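Local coordinates for protein inorganic pyrophosphatase (Helicobacter pylori, PDB 2BQX) that catalyses the magnesium-dependent hydrolysis of inorganic pyrophosphate to two phosphate ions and assembles as a homohexamer, at residues L88-N93 with F154-A160. Numbering follows the deposited sequence.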
loop_
_atom_site.group_PDB
_atom_site.type_symbol
_atom_site.label_atom_id
_atom_site.label_comp_id
_atom_site.label_asym_id
_atom_site.label_seq_id
_atom_site.Cartn_x
_atom_site.Cartn_y
_atom_site.Cartn_z
ATOM N N LEU A 88 3.473 -22.139 -19.845
ATOM C CA LEU A 88 3.515 -21.255 -21.007
ATOM C C LEU A 88 2.194 -21.125 -21.750
ATOM O O LEU A 88 1.426 -22.082 -21.847
ATOM C CB LEU A 88 4.564 -21.755 -22.005
ATOM C CG LEU A 88 5.999 -21.232 -21.990
ATOM C CD1 LEU A 88 6.512 -21.070 -20.586
ATOM C CD2 LEU A 88 6.863 -22.203 -22.798
ATOM N N VAL A 89 1.938 -19.929 -22.273
ATOM C CA VAL A 89 0.748 -19.686 -23.076
ATOM C C VAL A 89 1.118 -18.875 -24.315
ATOM O O VAL A 89 0.293 -18.683 -25.210
ATOM C CB VAL A 89 -0.386 -18.954 -22.291
ATOM C CG1 VAL A 89 -0.885 -19.848 -21.162
ATOM C CG2 VAL A 89 0.106 -17.622 -21.746
ATOM N N GLY A 90 2.364 -18.407 -24.371
ATOM C CA GLY A 90 2.805 -17.631 -25.521
ATOM C C GLY A 90 4.179 -17.001 -25.373
ATOM O O GLY A 90 4.909 -17.302 -24.432
ATOM N N VAL A 91 4.535 -16.135 -26.318
ATOM C CA VAL A 91 5.819 -15.447 -26.281
ATOM C C VAL A 91 5.708 -14.078 -26.952
ATOM O O VAL A 91 4.961 -13.903 -27.919
ATOM C CB VAL A 91 6.936 -16.287 -26.978
ATOM C CG1 VAL A 91 6.580 -16.534 -28.437
ATOM C CG2 VAL A 91 8.274 -15.566 -26.871
ATOM N N LEU A 92 6.435 -13.101 -26.413
ATOM C CA LEU A 92 6.447 -11.744 -26.954
ATOM C C LEU A 92 7.806 -11.473 -27.590
ATOM O O LEU A 92 8.842 -11.545 -26.926
ATOM C CB LEU A 92 6.181 -10.714 -25.845
ATOM C CG LEU A 92 6.251 -9.230 -26.229
ATOM C CD1 LEU A 92 5.298 -8.933 -27.377
ATOM C CD2 LEU A 92 5.902 -8.377 -25.017
ATOM N N ASN A 93 7.794 -11.162 -28.881
ATOM C CA ASN A 93 9.019 -10.890 -29.626
ATOM C C ASN A 93 9.262 -9.390 -29.768
ATOM O O ASN A 93 8.353 -8.632 -30.095
ATOM C CB ASN A 93 8.918 -11.535 -31.011
ATOM C CG ASN A 93 8.783 -13.046 -30.941
ATOM O OD1 ASN A 93 8.044 -13.654 -31.717
ATOM N ND2 ASN A 93 9.505 -13.660 -30.015
ATOM N N PHE A 154 2.979 -10.857 -30.419
ATOM C CA PHE A 154 2.914 -12.104 -29.664
ATOM C C PHE A 154 2.741 -13.319 -30.565
ATOM O O PHE A 154 2.153 -13.228 -31.642
ATOM C CB PHE A 154 1.729 -12.095 -28.695
ATOM C CG PHE A 154 1.832 -11.072 -27.606
ATOM C CD1 PHE A 154 1.411 -9.765 -27.817
ATOM C CD2 PHE A 154 2.328 -11.424 -26.356
ATOM C CE1 PHE A 154 1.480 -8.819 -26.796
ATOM C CE2 PHE A 154 2.403 -10.487 -25.327
ATOM C CZ PHE A 154 1.976 -9.184 -25.547
ATOM N N GLU A 155 3.249 -14.459 -30.108
ATOM C CA GLU A 155 3.097 -15.719 -30.825
ATOM C C GLU A 155 2.494 -16.687 -29.816
ATOM O O GLU A 155 2.591 -16.459 -28.608
ATOM C CB GLU A 155 4.444 -16.226 -31.340
ATOM C CG GLU A 155 5.138 -15.209 -32.229
ATOM C CD GLU A 155 6.110 -15.835 -33.204
ATOM O OE1 GLU A 155 6.820 -16.785 -32.818
ATOM O OE2 GLU A 155 6.173 -15.361 -34.358
ATOM N N ASN A 156 1.872 -17.759 -30.298
ATOM C CA ASN A 156 1.215 -18.712 -29.417
ATOM C C ASN A 156 2.099 -19.647 -28.598
ATOM O O ASN A 156 3.329 -19.616 -28.684
ATOM C CB ASN A 156 0.193 -19.541 -30.202
ATOM C CG ASN A 156 0.816 -20.318 -31.340
ATOM O OD1 ASN A 156 1.992 -20.679 -31.295
ATOM N ND2 ASN A 156 0.016 -20.601 -32.365
ATOM N N LYS A 157 1.445 -20.478 -27.794
ATOM C CA LYS A 157 2.127 -21.432 -26.929
ATOM C C LYS A 157 3.057 -22.372 -27.695
ATOM O O LYS A 157 4.149 -22.699 -27.223
ATOM C CB LYS A 157 1.090 -22.241 -26.148
ATOM C CG LYS A 157 1.676 -23.209 -25.138
ATOM C CD LYS A 157 0.579 -24.067 -24.518
ATOM C CE LYS A 157 1.156 -25.000 -23.481
ATOM N NZ LYS A 157 0.149 -25.953 -22.932
ATOM N N GLU A 158 2.628 -22.814 -28.872
ATOM C CA GLU A 158 3.452 -23.712 -29.675
ATOM C C GLU A 158 4.797 -23.042 -29.971
ATOM O O GLU A 158 5.845 -23.681 -29.898
ATOM C CB GLU A 158 2.730 -24.059 -30.980
ATOM C CG GLU A 158 3.525 -24.941 -31.920
ATOM C CD GLU A 158 2.701 -25.414 -33.108
ATOM O OE1 GLU A 158 3.281 -26.034 -34.023
ATOM O OE2 GLU A 158 1.476 -25.168 -33.120
ATOM N N SER A 159 4.756 -21.752 -30.289
ATOM C CA SER A 159 5.970 -20.999 -30.583
ATOM C C SER A 159 6.813 -20.807 -29.327
ATOM O O SER A 159 8.038 -20.908 -29.367
ATOM C CB SER A 159 5.621 -19.635 -31.175
ATOM O OG SER A 159 6.797 -18.875 -31.408
ATOM N N ALA A 160 6.150 -20.532 -28.211
ATOM C CA ALA A 160 6.842 -20.328 -26.947
ATOM C C ALA A 160 7.612 -21.579 -26.535
ATOM O O ALA A 160 8.729 -21.491 -26.025
ATOM C CB ALA A 160 5.838 -19.941 -25.857
HETATM O O HOH W 1 -0.419 -23.646 -20.441
HETATM O O HOH W 2 6.573 -12.459 -33.498
#
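Leu92 CD1 sits over the centre of one face of the Phe154 ring, 3.7 Å from the ring centroid, as a CH-pi contact. The Val91 carbonyl oxygen comes at the ring obliquely. The Leu92 and Phe154 side chains pack between the sheet and helix 127-139, touching Ile133. Two further flat groups, the Asn93 amide and the Glu155 carboxylate, stand with their planes 74° apart. A water bridges them, donating to Asn93 OD1 (2.6 Å) and Glu155 OE2 (3.1 Å). Glu155 OE1 is met on its anti side by Ser159 OG, 2.5 Å away.

The backbones pair antiparallel: Val91 N bonds to Glu155 O at 3.0 Å, and Glu155 N to Val91 O at 2.8 Å. Val91 CG1 lies between its own backbone N and carbonyl carbon (chi1 60°), against Glu155 CB and near Ser159 OG. Ala160 CB packs on Val91 CB and Leu88 CD2. Asn156 is the N-cap of helix 157-171; its OD1 accepts from Ser159 N at 3.1 Å.

Lys157 runs fully extended alongside the Leu88 carbonyl, its CE 3.4 Å from Leu88 O. Its NZ forms a salt bridge to Asp13. Val89 and Gly90 both face Ile105 in a classic beta bulge. Strand 149-156 edges the curled sheet, consistent with the OB-like barrel of family I pyrophosphatases. Strand 83-96 holds its end through Val91 and Glu155, and the first helical turn through Ala160 and Lys157. The Val91 side combines apolar packing with the Asn93, Glu155 and Ser159 cluster, where hydroxyl and water together probably limit rotation of the exposed Glu155 carboxylate.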